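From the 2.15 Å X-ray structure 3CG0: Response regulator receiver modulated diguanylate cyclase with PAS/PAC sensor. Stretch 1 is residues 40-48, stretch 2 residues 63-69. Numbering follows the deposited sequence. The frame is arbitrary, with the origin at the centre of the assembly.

Stretch 1 (40-48) FDNGEEAVR
Stretch 2, residues 63-69: MLCGALD

A helix that begins against a loop need not be fastened by direct hydrogen bonds; close apolar packing and one well-placed water can serve. The response regulator receiver modulated diguanylate cyclase of 3CG0 offers a compact example. No hydrogen bond crosses directly between residues 40-48 and 63-69, and the two stretches bury 318 Å² between them, both sides summed.

Stretch 1 leaves an extended Phe-40 (phi/psi -126/147), turns through Asp-41 (-110/-23) and Asn-42 (-115/142), and enters a helix whose first turns are held by Val-47 N to Gly-43 O and Arg-48 N to Glu-44 O, each 3.2 Å. Stretch 2 has no regular secondary structure. Its register is set where Gly-43 CA lies 5.4 Å from Leu-68 CA, an approach that depends on glycine: an ideal CB on Gly-43 would fall 3.3 Å from Leu-68 CB, too tight for two carbons.

Leu-68 is the centre of the contact and has the largest covered area of any residue here. From an extended backbone (-122/141) its CA-to-CB bond points toward the helix, and the m, t rotamer (chi1 -72°, chi2 173°) lays the side chain along the first helical turn. Its CD1 lies 3.9 Å from Gly-43 C, 3.8 Å from Glu-44 N and 4.3 Å from Val-47 CG2. Val-47, one turn beyond Gly-43, also points toward the loop; with chi1 at 180° (t), it supplies a methyl to the apolar pair.

Glu-44 is exposed and packs through its aliphatic portion. Its chi1 of -97° lies between wells, while chi2 is t at 179°; Glu-44 CG rests 3.8 Å from Leu-68 CG, and Glu-44 OE1 reaches 3.3 Å from Ala-67 CB. The latter is a van der Waals contact, since a methyl offers the carboxylate no conventional donor. Ala-67 (-62/-55) directs its small side chain toward the helix.

Leu-64 packs against the turn before the helix. Buried and pointing toward stretch 1, it combines an off-well chi1 of -97° with t chi2 (-169°), bringing CD2 to 3.5 Å from Asp-41 O and CD1 to 4.4 Å from Gly-43 N. Between the two leucines, Gly-66 adopts phi/psi 114/-134, where a CB would jam against the preceding carbonyl oxygen; this conformation itself calls for glycine.

A single water supplies the polar link. It accepts from Gly-43 N at 2.9 Å and donates to Leu-68 O at 2.6 Å and Cys-65 O at 3.2 Å, joining the Gly-43 amide to two loop carbonyls.

Other side chains serve elsewhere. Arg-48 NH1 forms a salt bridge with Glu-45 OE2 at 3.2 Å, within stretch 1. Asp-69, with chi1 p (58°) and its CA-to-CB bond away from stretch 1, caps a backbone N of the helix that follows stretch 2.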

# COMPACT_ATOMS: atom_id res chain seq x y z
N PHE C 40 -25.31 -27.38 -7.45
CA PHE C 40 -25.02 -28.80 -7.56
C PHE C 40 -25.43 -29.51 -6.28
O PHE C 40 -25.36 -28.93 -5.20
CB PHE C 40 -23.53 -29.00 -7.83
CG PHE C 40 -23.05 -28.31 -9.08
CD1 PHE C 40 -23.22 -28.90 -10.32
CD2 PHE C 40 -22.44 -27.07 -9.01
CE1 PHE C 40 -22.79 -28.27 -11.48
CE2 PHE C 40 -22.00 -26.43 -10.17
CZ PHE C 40 -22.18 -27.03 -11.40
N ASP C 41 -25.87 -30.76 -6.40
CA ASP C 41 -26.31 -31.54 -5.23
C ASP C 41 -25.35 -32.67 -4.88
O ASP C 41 -25.33 -33.15 -3.75
CB ASP C 41 -27.75 -32.05 -5.39
CG ASP C 41 -27.92 -33.05 -6.54
OD1 ASP C 41 -28.98 -33.70 -6.57
OD2 ASP C 41 -27.03 -33.18 -7.41
N ASN C 42 -24.57 -33.10 -5.86
CA ASN C 42 -23.46 -34.00 -5.62
C ASN C 42 -22.15 -33.29 -5.95
O ASN C 42 -22.07 -32.52 -6.92
CB ASN C 42 -23.62 -35.33 -6.39
CG ASN C 42 -23.02 -35.29 -7.78
OD1 ASN C 42 -22.08 -36.03 -8.07
ND2 ASN C 42 -23.54 -34.42 -8.63
N GLY C 43 -21.13 -33.54 -5.14
CA GLY C 43 -19.86 -32.84 -5.25
C GLY C 43 -19.00 -33.12 -6.48
O GLY C 43 -18.30 -32.21 -6.95
N GLU C 44 -19.04 -34.35 -6.98
CA GLU C 44 -18.23 -34.77 -8.13
C GLU C 44 -18.47 -33.94 -9.40
O GLU C 44 -17.51 -33.55 -10.08
CB GLU C 44 -18.42 -36.26 -8.44
CG GLU C 44 -17.34 -37.15 -7.85
CD GLU C 44 -17.55 -38.64 -8.13
OE1 GLU C 44 -18.68 -39.05 -8.48
OE2 GLU C 44 -16.57 -39.40 -8.00
N GLU C 45 -19.73 -33.65 -9.69
CA GLU C 45 -20.06 -32.90 -10.90
C GLU C 45 -19.83 -31.39 -10.76
O GLU C 45 -19.62 -30.72 -11.77
CB GLU C 45 -21.45 -33.26 -11.44
CG GLU C 45 -22.57 -32.28 -11.19
CD GLU C 45 -23.64 -32.32 -12.28
OE1 GLU C 45 -24.60 -31.52 -12.20
OE2 GLU C 45 -23.52 -33.14 -13.21
N ALA C 46 -19.85 -30.88 -9.52
CA ALA C 46 -19.45 -29.49 -9.22
C ALA C 46 -17.99 -29.22 -9.55
O ALA C 46 -17.66 -28.17 -10.10
CB ALA C 46 -19.71 -29.17 -7.76
N VAL C 47 -17.13 -30.18 -9.20
CA VAL C 47 -15.70 -30.14 -9.50
C VAL C 47 -15.44 -30.23 -11.01
O VAL C 47 -14.55 -29.55 -11.54
CB VAL C 47 -14.93 -31.26 -8.72
CG1 VAL C 47 -13.43 -31.24 -9.02
CG2 VAL C 47 -15.16 -31.12 -7.21
N ARG C 48 -16.23 -31.05 -11.70
CA ARG C 48 -16.18 -31.16 -13.16
C ARG C 48 -16.49 -29.84 -13.88
O ARG C 48 -15.75 -29.42 -14.77
CB ARG C 48 -17.16 -32.23 -13.66
CG ARG C 48 -16.77 -33.67 -13.35
CD ARG C 48 -17.40 -34.67 -14.34
NE ARG C 48 -18.84 -34.84 -14.16
CZ ARG C 48 -19.78 -34.27 -14.93
NH1 ARG C 48 -21.06 -34.49 -14.68
NH2 ARG C 48 -19.44 -33.48 -15.95
N MET C 63 -22.20 -30.85 5.23
CA MET C 63 -22.86 -32.11 5.56
C MET C 63 -23.28 -32.95 4.34
O MET C 63 -24.04 -33.90 4.51
CB MET C 63 -24.06 -31.84 6.48
CG MET C 63 -23.93 -32.45 7.88
SD MET C 63 -22.59 -31.84 8.93
CE MET C 63 -22.02 -33.39 9.62
N LEU C 64 -22.78 -32.59 3.16
CA LEU C 64 -23.03 -33.37 1.96
C LEU C 64 -22.63 -34.83 2.15
O LEU C 64 -21.66 -35.13 2.85
CB LEU C 64 -22.27 -32.77 0.77
CG LEU C 64 -23.06 -31.83 -0.14
CD1 LEU C 64 -22.28 -31.53 -1.41
CD2 LEU C 64 -24.42 -32.43 -0.47
N CYS C 65 -23.39 -35.72 1.53
CA CYS C 65 -23.04 -37.14 1.50
C CYS C 65 -23.14 -37.67 0.07
O CYS C 65 -23.61 -36.97 -0.83
CB CYS C 65 -23.90 -37.96 2.49
SG CYS C 65 -25.64 -38.29 2.01
N GLY C 66 -22.68 -38.90 -0.13
CA GLY C 66 -22.70 -39.52 -1.45
C GLY C 66 -21.31 -39.78 -1.99
O GLY C 66 -20.44 -40.28 -1.27
N ALA C 67 -21.10 -39.41 -3.25
CA ALA C 67 -19.86 -39.67 -3.98
C ALA C 67 -18.64 -38.99 -3.36
O ALA C 67 -17.63 -39.65 -3.07
CB ALA C 67 -20.02 -39.27 -5.44
N LEU C 68 -18.73 -37.67 -3.18
CA LEU C 68 -17.76 -36.89 -2.42
C LEU C 68 -18.54 -36.21 -1.32
O LEU C 68 -19.66 -35.77 -1.56
CB LEU C 68 -17.11 -35.81 -3.29
CG LEU C 68 -16.10 -36.13 -4.38
CD1 LEU C 68 -15.79 -34.88 -5.15
CD2 LEU C 68 -14.82 -36.72 -3.81
N ASP C 69 -17.98 -36.13 -0.12
CA ASP C 69 -18.64 -35.37 0.94
C ASP C 69 -18.35 -33.87 0.78
O ASP C 69 -17.66 -33.47 -0.17
CB ASP C 69 -18.31 -35.90 2.35
CG ASP C 69 -16.82 -35.91 2.66
OD1 ASP C 69 -16.29 -37.01 2.96
OD2 ASP C 69 -16.17 -34.84 2.63
O HOH W 1 -21.87 -35.28 -2.90